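Local coordinates for protein N-acyl-D-glutamate deacylase (Bordetella bronchiseptica, PDB 3GIP) that probably removes the acyl group from N-acyl-D-glutamate by hydrolysis, as a zinc-containing deacylase of the amidohydrolase superfamily, at residues 119-122 with 126-129; 171-176 with 202-207; 188-193 with 287-292. All coordinates share one frame; numbering follows the deposited sequence.

Contact 1 of 3, residues 119-122 with 126-129; sequences PLFA and AYFA
Phe121 lays one face of its ring against the start of the next helix, and Tyr127 supplies what lies under it. The CA of Tyr127 sits 4.1 Å from the centroid of the Phe121 ring and 22° off the ring normal, a CH-pi contact displaced toward the rim. The tight part is here: Phe121 CD2 comes within 3.5 Å of Tyr127 CD1, and Phe121 CE2 touches the same carbon. The two rings meet obliquely, with their planes at 46°, while the side chains themselves cross at about a right angle. With its CG anti to the backbone N (chi1 178°), Tyr127 brings CD1 up to Phe121 CD2 and CE2.

In the fold, this is the point where the long excursion after strand 87-92 of the amidohydrolase barrel returns to helix 124-133. Segment 119-122 has no regular structure, but Phe121 is also tied by backbone hydrogen bonding to Ala99, earlier in the same excursion. Tyr127 is buried: its ring leans on Ala99 and on Ala142 of strand 139-145, and its OH is hydrogen-bonded to the carbonyl oxygen of Asp70, so its polar end has a partner although the residue is buried.

Toward solvent the packing thins out. Ala126 points at the loop, but its CB stays 4.5 Å from Phe121 CB, and the Phe121 ring comes no nearer to that residue than 4.1 Å, from CD1 to Ala126 O. Further out, exposed Ala122 adds just a backbone approach, its N lying 4.4 Å from Ala126 CB. No hydrogen bond joins the two segments, although the amide of Ala126 is held by Asp123 OD1 between them.

Contact 2 of 3, residues 171-176 with 202-207; sequences DMLQAA and EGLARV
Leu173 reaches out of helix 163-179 into the space between Leu204 and Val207, which lie one turn apart on helix 198-210. Its CB is already 4.2 Å from Leu204 CD2. One bond further on, CG meets the other neighbour, with Val207 CG1 at 4.0 Å. Chi1 of 169°, with CG anti to the backbone N, sends the side chain toward the other helix, and CD2 makes the nearest approaches: that methyl lies 3.8 Å from Leu204 CD2, 3.9 Å from Val207 CB and 3.3 Å from the carbonyl oxygen of Leu204. Leu173 thus passes Leu204 at a slant and runs alongside Val207 in the opposite sense. The Leu173 side chain also touches Val144 of strand 139-145.

The two helices belong to the outer helical layer of the barrel, separated along the chain by strand 183-187. Their short segments run nearly side by side, crossing at -27° with the axes 9.6 Å apart. Val207 CG1 also rests near the backbone of Gln174, 4.0 Å from its CA, while Gln174 turns its amide NE2 to Glu178 in its own helix.

All these contacts are between carbons, apart from the methyl at Leu204 O, and no hydrogen bond joins the two segments, so here they are held by apolar packing, with no directed bond between them.

Contact 3 of 3, residues 188-193 with 287-292; sequences LAYQPG and SSTILI. With FMT (formic acid), chain D; ACY (acetic acid), chain C; FMT (formic acid), chain E.
The active site of this amidohydrolase barrel is where these segments meet: Tyr190, on the loop after strand 183-187, stands with its side chain about 4 Å from the zinc ion bound by Cys95, His218 and His248. Its ring also meets that of His218, with the planes at about 55°. Facing it is strand 287-290, the edge of a small three-stranded antiparallel sheet beyond barrel strand 277-281. The hydroxyl of Tyr190 links the two sides. It accepts a hydrogen bond from Thr289 OG1, 2.6 Å from Tyr190 OH, and donates one to the acetate, whose O lies 2.6 Å from the same OH. That acetate oxygen lies in the plane of the ring, at its edge. Thr289 and Tyr190 reach for each other from opposite directions, and it is the Thr289 chi1 of -175°, OG1 anti to the backbone N, that presents the threonine hydroxyl to the phenol. This short chain of two hydrogen bonds is buried, and each bond helps fix where the tyrosine hydroxyl points.

Two formates occupy the strand side. Ser288 N gives an almost straight hydrogen bond, 3.0 Å and 175°, to O1 of the chain D formate, and Ser287 OG binds O1 of the chain E formate at 2.6 Å. One formate is also held by Tyr282, Lys250 and Arg376, the other by Arg295. These small acids probably come from the crystallisation liquor, but a pocket rich in cationic donors is consistent with recognition of the carboxylates of an N-acyl-D-glutamate. The methyl of the acetate meanwhile lies 3.3 Å from Ser288 O, which is hydrogen-bonded to Arg376 NH2. Ile290 slides past the tyrosine, its CD1 coming to 4.2 Å from Tyr190 CD1.

In the fold
Along the chain contact 1 comes first and closes before the others open, whereas contacts 2 and 3 interleave: 171-176, 188-193, 202-207, 287-292. Strand 183-187 lies between the helices of contact 2, and the loop leaving that strand carries Tyr190 of contact 3 before helix 198-210 begins. The centres of contacts 1 and 2 are about 19 Å apart. Those of contacts 1 and 3 are about 24 Å apart, and those of contacts 2 and 3 about 23 Å. None touches another. Contacts 1 and 2 share strand 139-145 as a backing, at Ala142 and Val144. Contact 3 alone lies at the zinc site; the other two pack barrel parts away from it.

Contact 1 of 3, residues 119-122 with 126-129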
ATOM      1  N   PRO A 119      -2.489  16.573  12.670  1.00 29.93           N
ATOM      2  CA  PRO A 119      -1.110  16.844  13.085  1.00 28.63           C
ATOM      3  C   PRO A 119      -0.375  15.525  13.305  1.00 26.84           C
ATOM      4  O   PRO A 119      -0.906  14.609  13.935  1.00 27.14           O
ATOM      5  CB  PRO A 119      -1.294  17.630  14.380  1.00 29.92           C
ATOM      6  CG  PRO A 119      -2.557  18.389  14.118  1.00 30.60           C
ATOM      7  CD  PRO A 119      -3.442  17.330  13.501  1.00 30.67           C
ATOM      8  N   LEU A 120       0.841  15.429  12.782  1.00 24.54           N
ATOM      9  CA  LEU A 120       1.620  14.207  12.922  1.00 23.27           C
ATOM     10  C   LEU A 120       1.978  13.888  14.369  1.00 23.32           C
ATOM     11  O   LEU A 120       1.995  14.769  15.231  1.00 23.67           O
ATOM     12  CB  LEU A 120       2.887  14.296  12.067  1.00 23.05           C
ATOM     13  CG  LEU A 120       2.616  14.412  10.562  1.00 24.13           C
ATOM     14  CD1 LEU A 120       3.926  14.381   9.788  1.00 23.74           C
ATOM     15  CD2 LEU A 120       1.715  13.268  10.123  1.00 26.15           C
ATOM     16  N   PHE A 121       2.254  12.613  14.626  1.00 22.25           N
ATOM     17  CA  PHE A 121       2.611  12.142  15.958  1.00 22.08           C
ATOM     18  C   PHE A 121       4.093  12.362  16.236  1.00 22.30           C
ATOM     19  O   PHE A 121       4.917  12.332  15.321  1.00 22.02           O
ATOM     20  CB  PHE A 121       2.260  10.660  16.086  1.00 21.69           C
ATOM     21  CG  PHE A 121       0.782  10.394  16.125  1.00 23.72           C
ATOM     22  CD1 PHE A 121       0.088  10.429  17.331  1.00 24.69           C
ATOM     23  CD2 PHE A 121       0.076  10.143  14.954  1.00 24.33           C
ATOM     24  CE1 PHE A 121      -1.291  10.216  17.369  1.00 26.02           C
ATOM     25  CE2 PHE A 121      -1.302   9.929  14.980  1.00 25.29           C
ATOM     26  CZ  PHE A 121      -1.987   9.966  16.189  1.00 25.28           C
ATOM     27  N   ALA A 122       4.426  12.591  17.503  1.00 22.38           N
ATOM     28  CA  ALA A 122       5.806  12.834  17.913  1.00 22.24           C
ATOM     29  C   ALA A 122       6.760  11.737  17.449  1.00 21.80           C
ATOM     30  O   ALA A 122       7.812  12.020  16.878  1.00 22.47           O
ATOM     31  CB  ALA A 122       5.874  12.976  19.433  1.00 22.95           C
ATOM     32  N   ALA A 126       4.236   6.970  20.176  1.00 19.71           N
ATOM     33  CA  ALA A 126       3.031   7.772  20.365  1.00 20.19           C
ATOM     34  C   ALA A 126       1.944   7.345  19.380  1.00 19.68           C
ATOM     35  O   ALA A 126       0.772   7.219  19.741  1.00 20.06           O
ATOM     36  CB  ALA A 126       3.354   9.250  20.179  1.00 19.68           C
ATOM     37  N   TYR A 127       2.345   7.116  18.134  1.00 20.06           N
ATOM     38  CA  TYR A 127       1.418   6.699  17.089  1.00 20.24           C
ATOM     39  C   TYR A 127       0.792   5.354  17.446  1.00 19.34           C
ATOM     40  O   TYR A 127      -0.431   5.196  17.421  1.00 20.59           O
ATOM     41  CB  TYR A 127       2.168   6.608  15.757  1.00 19.45           C
ATOM     42  CG  TYR A 127       1.343   6.138  14.578  1.00 19.10           C
ATOM     43  CD1 TYR A 127       0.099   6.700  14.296  1.00 18.66           C
ATOM     44  CD2 TYR A 127       1.837   5.162  13.709  1.00 18.54           C
ATOM     45  CE1 TYR A 127      -0.632   6.303  13.175  1.00 18.71           C
ATOM     46  CE2 TYR A 127       1.117   4.762  12.590  1.00 17.98           C
ATOM     47  CZ  TYR A 127      -0.112   5.334  12.328  1.00 18.54           C
ATOM     48  OH  TYR A 127      -0.819   4.938  11.213  1.00 15.97           O
ATOM     49  N   PHE A 128       1.636   4.389  17.795  1.00 20.35           N
ATOM     50  CA  PHE A 128       1.162   3.063  18.161  1.00 19.99           C
ATOM     51  C   PHE A 128       0.316   3.094  19.429  1.00 20.57           C
ATOM     52  O   PHE A 128      -0.627   2.317  19.570  1.00 20.03           O
ATOM     53  CB  PHE A 128       2.345   2.106  18.334  1.00 20.01           C
ATOM     54  CG  PHE A 128       2.953   1.646  17.036  1.00 21.11           C
ATOM     55  CD1 PHE A 128       2.439   2.080  15.815  1.00 21.31           C
ATOM     56  CD2 PHE A 128       4.027   0.763  17.033  1.00 22.57           C
ATOM     57  CE1 PHE A 128       2.986   1.637  14.611  1.00 22.68           C
ATOM     58  CE2 PHE A 128       4.581   0.314  15.835  1.00 23.01           C
ATOM     59  CZ  PHE A 128       4.059   0.752  14.622  1.00 22.61           C
ATOM     60  N   ALA A 129       0.652   3.994  20.349  1.00 20.92           N
ATOM     61  CA  ALA A 129      -0.103   4.119  21.590  1.00 22.71           C
ATOM     62  C   ALA A 129      -1.510   4.605  21.261  1.00 21.61           C
ATOM     63  O   ALA A 129      -2.488   4.173  21.873  1.00 21.95           O
ATOM     64  CB  ALA A 129       0.585   5.099  22.529  1.00 23.14           C
TER

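Contact 2 of 3, residues 171-176 with 202-207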
ATOM      1  N   ASP A 171      19.299   7.177  14.397  1.00 17.62           N
ATOM      2  CA  ASP A 171      18.821   6.892  15.745  1.00 17.62           C
ATOM      3  C   ASP A 171      17.297   6.941  15.796  1.00 17.48           C
ATOM      4  O   ASP A 171      16.667   6.145  16.500  1.00 18.58           O
ATOM      5  CB  ASP A 171      19.407   7.889  16.750  1.00 18.62           C
ATOM      6  CG  ASP A 171      20.897   7.692  16.969  1.00 21.70           C
ATOM      7  OD1 ASP A 171      21.395   6.576  16.712  1.00 21.46           O
ATOM      8  OD2 ASP A 171      21.568   8.649  17.415  1.00 22.32           O
ATOM      9  N   MET A 172      16.708   7.873  15.049  1.00 17.67           N
ATOM     10  CA  MET A 172      15.255   7.995  14.997  1.00 18.71           C
ATOM     11  C   MET A 172      14.692   6.739  14.340  1.00 18.09           C
ATOM     12  O   MET A 172      13.668   6.204  14.767  1.00 18.27           O
ATOM     13  CB  MET A 172      14.842   9.224  14.186  1.00 19.88           C
ATOM     14  CG  MET A 172      15.199  10.554  14.831  1.00 23.70           C
ATOM     15  SD  MET A 172      14.569  11.950  13.867  1.00 25.47           S
ATOM     16  CE  MET A 172      12.925  12.062  14.506  1.00 30.62           C
ATOM     17  N   LEU A 173      15.366   6.270  13.297  1.00 17.88           N
ATOM     18  CA  LEU A 173      14.925   5.065  12.608  1.00 18.19           C
ATOM     19  C   LEU A 173      15.046   3.876  13.553  1.00 17.91           C
ATOM     20  O   LEU A 173      14.137   3.052  13.647  1.00 17.73           O
ATOM     21  CB  LEU A 173      15.769   4.820  11.355  1.00 17.13           C
ATOM     22  CG  LEU A 173      15.574   3.454  10.686  1.00 18.46           C
ATOM     23  CD1 LEU A 173      14.102   3.241  10.352  1.00 18.90           C
ATOM     24  CD2 LEU A 173      16.423   3.376   9.438  1.00 18.76           C
ATOM     25  N   GLN A 174      16.168   3.797  14.265  1.00 18.89           N
ATOM     26  CA  GLN A 174      16.385   2.695  15.193  1.00 18.22           C
ATOM     27  C   GLN A 174      15.285   2.652  16.245  1.00 18.39           C
ATOM     28  O   GLN A 174      14.769   1.583  16.572  1.00 19.14           O
ATOM     29  CB  GLN A 174      17.748   2.827  15.879  1.00 20.64           C
ATOM     30  CG  GLN A 174      18.117   1.609  16.710  1.00 23.31           C
ATOM     31  CD  GLN A 174      19.454   1.758  17.405  1.00 26.25           C
ATOM     32  OE1 GLN A 174      20.423   2.230  16.813  1.00 26.25           O
ATOM     33  NE2 GLN A 174      19.518   1.337  18.665  1.00 28.00           N
ATOM     34  N   ALA A 175      14.927   3.818  16.775  1.00 18.33           N
ATOM     35  CA  ALA A 175      13.880   3.895  17.781  1.00 20.10           C
ATOM     36  C   ALA A 175      12.549   3.425  17.200  1.00 19.40           C
ATOM     37  O   ALA A 175      11.782   2.731  17.865  1.00 20.57           O
ATOM     38  CB  ALA A 175      13.753   5.323  18.295  1.00 19.44           C
ATOM     39  N   ALA A 176      12.280   3.805  15.953  1.00 19.99           N
ATOM     40  CA  ALA A 176      11.036   3.418  15.297  1.00 18.90           C
ATOM     41  C   ALA A 176      10.985   1.903  15.128  1.00 17.27           C
ATOM     42  O   ALA A 176       9.966   1.272  15.405  1.00 16.99           O
ATOM     43  CB  ALA A 176      10.922   4.106  13.935  1.00 18.10           C
ATOM     44  N   GLU A 202      22.152   4.656   2.477  1.00 16.34           N
ATOM     45  CA  GLU A 202      22.833   3.435   2.892  1.00 16.84           C
ATOM     46  C   GLU A 202      22.919   3.374   4.412  1.00 16.65           C
ATOM     47  O   GLU A 202      22.796   2.304   5.005  1.00 16.10           O
ATOM     48  CB  GLU A 202      24.236   3.378   2.283  1.00 18.44           C
ATOM     49  CG  GLU A 202      24.232   3.353   0.764  1.00 22.64           C
ATOM     50  CD  GLU A 202      25.624   3.419   0.171  1.00 25.66           C
ATOM     51  OE1 GLU A 202      26.480   4.128   0.745  1.00 27.08           O
ATOM     52  OE2 GLU A 202      25.856   2.778  -0.876  1.00 24.45           O
ATOM     53  N   GLY A 203      23.135   4.529   5.039  1.00 15.76           N
ATOM     54  CA  GLY A 203      23.215   4.572   6.488  1.00 16.08           C
ATOM     55  C   GLY A 203      21.932   4.064   7.115  1.00 16.78           C
ATOM     56  O   GLY A 203      21.957   3.269   8.055  1.00 16.48           O
ATOM     57  N   LEU A 204      20.796   4.518   6.589  1.00 15.58           N
ATOM     58  CA  LEU A 204      19.504   4.090   7.107  1.00 16.01           C
ATOM     59  C   LEU A 204      19.285   2.613   6.791  1.00 14.98           C
ATOM     60  O   LEU A 204      18.751   1.862   7.612  1.00 15.09           O
ATOM     61  CB  LEU A 204      18.387   4.937   6.489  1.00 16.24           C
ATOM     62  CG  LEU A 204      18.444   6.417   6.883  1.00 15.31           C
ATOM     63  CD1 LEU A 204      17.437   7.222   6.071  1.00 17.49           C
ATOM     64  CD2 LEU A 204      18.160   6.554   8.372  1.00 17.73           C
ATOM     65  N   ALA A 205      19.710   2.201   5.602  1.00 15.03           N
ATOM     66  CA  ALA A 205      19.567   0.813   5.177  1.00 15.34           C
ATOM     67  C   ALA A 205      20.348  -0.141   6.082  1.00 15.83           C
ATOM     68  O   ALA A 205      19.906  -1.260   6.345  1.00 15.91           O
ATOM     69  CB  ALA A 205      20.024   0.661   3.725  1.00 16.67           C
ATOM     70  N   ARG A 206      21.510   0.299   6.562  1.00 17.71           N
ATOM     71  CA  ARG A 206      22.315  -0.540   7.447  1.00 17.31           C
ATOM     72  C   ARG A 206      21.572  -0.765   8.758  1.00 17.60           C
ATOM     73  O   ARG A 206      21.600  -1.860   9.324  1.00 18.03           O
ATOM     74  CB  ARG A 206      23.675   0.107   7.735  1.00 18.26           C
ATOM     75  CG  ARG A 206      24.642   0.115   6.561  1.00 18.90           C
ATOM     76  CD  ARG A 206      26.078   0.326   7.040  1.00 19.94           C
ATOM     77  NE  ARG A 206      26.256   1.596   7.744  1.00 21.17           N
ATOM     78  CZ  ARG A 206      26.355   2.778   7.147  1.00 20.78           C
ATOM     79  NH1 ARG A 206      26.297   2.865   5.825  1.00 23.25           N
ATOM     80  NH2 ARG A 206      26.512   3.879   7.873  1.00 22.97           N
ATOM     81  N   VAL A 207      20.913   0.281   9.245  1.00 17.10           N
ATOM     82  CA  VAL A 207      20.150   0.190  10.481  1.00 17.47           C
ATOM     83  C   VAL A 207      18.990  -0.787  10.302  1.00 17.80           C
ATOM     84  O   VAL A 207      18.713  -1.606  11.177  1.00 18.74           O
ATOM     85  CB  VAL A 207      19.593   1.573  10.894  1.00 18.72           C
ATOM     86  CG1 VAL A 207      18.699   1.437  12.118  1.00 18.86           C
ATOM     87  CG2 VAL A 207      20.745   2.528  11.180  1.00 19.56           C
TER

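Contact 3 of 3, residues 188-193 with 287-292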
ATOM      1  N   LEU A 188      12.071   9.269  -3.211  1.00 14.77           N
ATOM      2  CA  LEU A 188      13.152   9.947  -3.913  1.00 14.70           C
ATOM      3  C   LEU A 188      12.729  10.882  -5.036  1.00 14.45           C
ATOM      4  O   LEU A 188      13.528  11.689  -5.510  1.00 15.51           O
ATOM      5  CB  LEU A 188      14.163   8.908  -4.415  1.00 14.76           C
ATOM      6  CG  LEU A 188      14.683   7.977  -3.310  1.00 15.29           C
ATOM      7  CD1 LEU A 188      15.769   7.074  -3.871  1.00 16.09           C
ATOM      8  CD2 LEU A 188      15.229   8.797  -2.138  1.00 16.02           C
ATOM      9  N   ALA A 189      11.468  10.791  -5.445  1.00 15.15           N
ATOM     10  CA  ALA A 189      10.947  11.655  -6.497  1.00 14.36           C
ATOM     11  C   ALA A 189      10.373  12.927  -5.877  1.00 15.22           C
ATOM     12  O   ALA A 189       9.967  13.843  -6.590  1.00 17.45           O
ATOM     13  CB  ALA A 189       9.852  10.922  -7.286  1.00 15.35           C
ATOM     14  N   TYR A 190      10.344  12.976  -4.546  1.00 16.06           N
ATOM     15  CA  TYR A 190       9.789  14.115  -3.817  1.00 16.70           C
ATOM     16  C   TYR A 190      10.792  14.834  -2.925  1.00 17.37           C
ATOM     17  O   TYR A 190      11.832  14.286  -2.557  1.00 18.05           O
ATOM     18  CB  TYR A 190       8.651  13.663  -2.903  1.00 17.22           C
ATOM     19  CG  TYR A 190       7.530  12.916  -3.573  1.00 17.11           C
ATOM     20  CD1 TYR A 190       6.815  13.486  -4.620  1.00 18.12           C
ATOM     21  CD2 TYR A 190       7.150  11.651  -3.123  1.00 18.10           C
ATOM     22  CE1 TYR A 190       5.743  12.817  -5.203  1.00 18.63           C
ATOM     23  CE2 TYR A 190       6.082  10.976  -3.697  1.00 18.42           C
ATOM     24  CZ  TYR A 190       5.383  11.566  -4.735  1.00 18.31           C
ATOM     25  OH  TYR A 190       4.318  10.903  -5.305  1.00 17.21           O
ATOM     26  N   GLN A 191      10.452  16.065  -2.568  1.00 17.96           N
ATOM     27  CA  GLN A 191      11.277  16.843  -1.659  1.00 17.28           C
ATOM     28  C   GLN A 191      10.784  16.427  -0.280  1.00 17.48           C
ATOM     29  O   GLN A 191       9.594  16.168  -0.094  1.00 17.85           O
ATOM     30  CB  GLN A 191      11.041  18.341  -1.861  1.00 18.96           C
ATOM     31  CG  GLN A 191      11.602  18.883  -3.157  1.00 22.03           C
ATOM     32  CD  GLN A 191      13.096  18.663  -3.275  1.00 25.53           C
ATOM     33  OE1 GLN A 191      13.864  19.040  -2.387  1.00 28.09           O
ATOM     34  NE2 GLN A 191      13.519  18.052  -4.374  1.00 27.98           N
ATOM     35  N   PRO A 192      11.685  16.353   0.710  1.00 16.93           N
ATOM     36  CA  PRO A 192      13.122  16.632   0.643  1.00 18.19           C
ATOM     37  C   PRO A 192      13.977  15.391   0.374  1.00 18.02           C
ATOM     38  O   PRO A 192      15.198  15.487   0.247  1.00 18.07           O
ATOM     39  CB  PRO A 192      13.402  17.218   2.016  1.00 17.60           C
ATOM     40  CG  PRO A 192      12.556  16.332   2.886  1.00 17.81           C
ATOM     41  CD  PRO A 192      11.246  16.226   2.112  1.00 18.66           C
ATOM     42  N   GLY A 193      13.337  14.228   0.287  1.00 17.68           N
ATOM     43  CA  GLY A 193      14.074  12.996   0.053  1.00 17.78           C
ATOM     44  C   GLY A 193      14.993  12.998  -1.156  1.00 17.36           C
ATOM     45  O   GLY A 193      16.062  12.389  -1.132  1.00 17.08           O
ATOM     46  N   SER A 287      -1.322   7.081 -12.757  1.00 12.26           N
ATOM     47  CA  SER A 287      -0.825   7.289 -11.402  1.00 12.63           C
ATOM     48  C   SER A 287      -1.597   8.439 -10.773  1.00 12.59           C
ATOM     49  O   SER A 287      -2.438   9.052 -11.420  1.00 13.51           O
ATOM     50  CB  SER A 287       0.666   7.629 -11.440  1.00 13.09           C
ATOM     51  OG  SER A 287       0.881   8.884 -12.067  1.00 13.12           O
ATOM     52  N   SER A 288      -1.320   8.730  -9.505  1.00 12.89           N
ATOM     53  CA  SER A 288      -1.999   9.832  -8.839  1.00 11.71           C
ATOM     54  C   SER A 288      -1.161  10.316  -7.672  1.00 13.37           C
ATOM     55  O   SER A 288      -0.759   9.534  -6.820  1.00 13.60           O
ATOM     56  CB  SER A 288      -3.377   9.402  -8.329  1.00 13.38           C
ATOM     57  OG  SER A 288      -4.075  10.510  -7.770  1.00 13.17           O
ATOM     58  N   THR A 289      -0.881  11.610  -7.652  1.00 13.89           N
ATOM     59  CA  THR A 289      -0.101  12.186  -6.569  1.00 14.54           C
ATOM     60  C   THR A 289      -0.275  13.694  -6.630  1.00 14.48           C
ATOM     61  O   THR A 289      -1.227  14.185  -7.231  1.00 14.04           O
ATOM     62  CB  THR A 289       1.398  11.799  -6.685  1.00 16.08           C
ATOM     63  OG1 THR A 289       2.107  12.284  -5.537  1.00 15.81           O
ATOM     64  CG2 THR A 289       2.019  12.381  -7.946  1.00 15.11           C
ATOM     65  N   ILE A 290       0.628  14.433  -6.001  1.00 15.23           N
ATOM     66  CA  ILE A 290       0.524  15.882  -6.015  1.00 15.08           C
ATOM     67  C   ILE A 290       0.634  16.426  -7.436  1.00 14.68           C
ATOM     68  O   ILE A 290       1.234  15.796  -8.312  1.00 13.89           O
ATOM     69  CB  ILE A 290       1.627  16.514  -5.146  1.00 15.83           C
ATOM     70  CG1 ILE A 290       3.006  16.076  -5.646  1.00 18.40           C
ATOM     71  CG2 ILE A 290       1.434  16.086  -3.702  1.00 17.71           C
ATOM     72  CD1 ILE A 290       4.171  16.723  -4.906  1.00 19.05           C
ATOM     73  N   LEU A 291       0.031  17.586  -7.667  1.00 14.16           N
ATOM     74  CA  LEU A 291       0.089  18.212  -8.978  1.00 13.29           C
ATOM     75  C   LEU A 291       1.491  18.776  -9.162  1.00 15.50           C
ATOM     76  O   LEU A 291       1.990  19.526  -8.317  1.00 17.53           O
ATOM     77  CB  LEU A 291      -0.947  19.334  -9.096  1.00 12.85           C
ATOM     78  CG  LEU A 291      -0.945  20.095 -10.427  1.00 14.28           C
ATOM     79  CD1 LEU A 291      -1.230  19.139 -11.574  1.00 13.46           C
ATOM     80  CD2 LEU A 291      -1.997  21.189 -10.384  1.00 14.63           C
ATOM     81  N   ILE A 292       2.123  18.406 -10.270  1.00 15.65           N
ATOM     82  CA  ILE A 292       3.480  18.844 -10.579  1.00 16.54           C
ATOM     83  C   ILE A 292       3.456  19.693 -11.848  1.00 17.73           C
ATOM     84  O   ILE A 292       3.290  19.176 -12.951  1.00 17.31           O
ATOM     85  CB  ILE A 292       4.391  17.614 -10.768  1.00 16.47           C
ATOM     86  CG1 ILE A 292       4.387  16.784  -9.481  1.00 17.59           C
ATOM     87  CG2 ILE A 292       5.801  18.052 -11.127  1.00 17.93           C
ATOM     88  CD1 ILE A 292       4.958  15.391  -9.635  1.00 18.93           C
TER
HETATM   89  C   FMT D 482       1.718   6.738  -7.948  1.00 14.73           C
HETATM   90  O1  FMT D 482       0.562   7.079  -7.919  1.00 13.65           O
HETATM   91  O2  FMT D 482       2.053   5.575  -8.515  1.00 14.98           O
HETATM   92  C   ACY C 481       2.454   8.121  -4.301  1.00 20.01           C
HETATM   93  O   ACY C 481       3.531   8.672  -4.304  1.00 19.58           O
HETATM   94  OXT ACY C 481       2.389   6.791  -4.335  1.00 21.33           O
HETATM   95  CH3 ACY C 481       1.191   8.932  -4.258  1.00 20.16           C
HETATM   96  C   FMT E 483       3.595   9.630 -10.240  1.00 18.71           C
HETATM   97  O1  FMT E 483       2.866  10.241 -10.982  1.00 17.66           O
HETATM   98  O2  FMT E 483       4.755  10.174  -9.856  1.00 18.55           O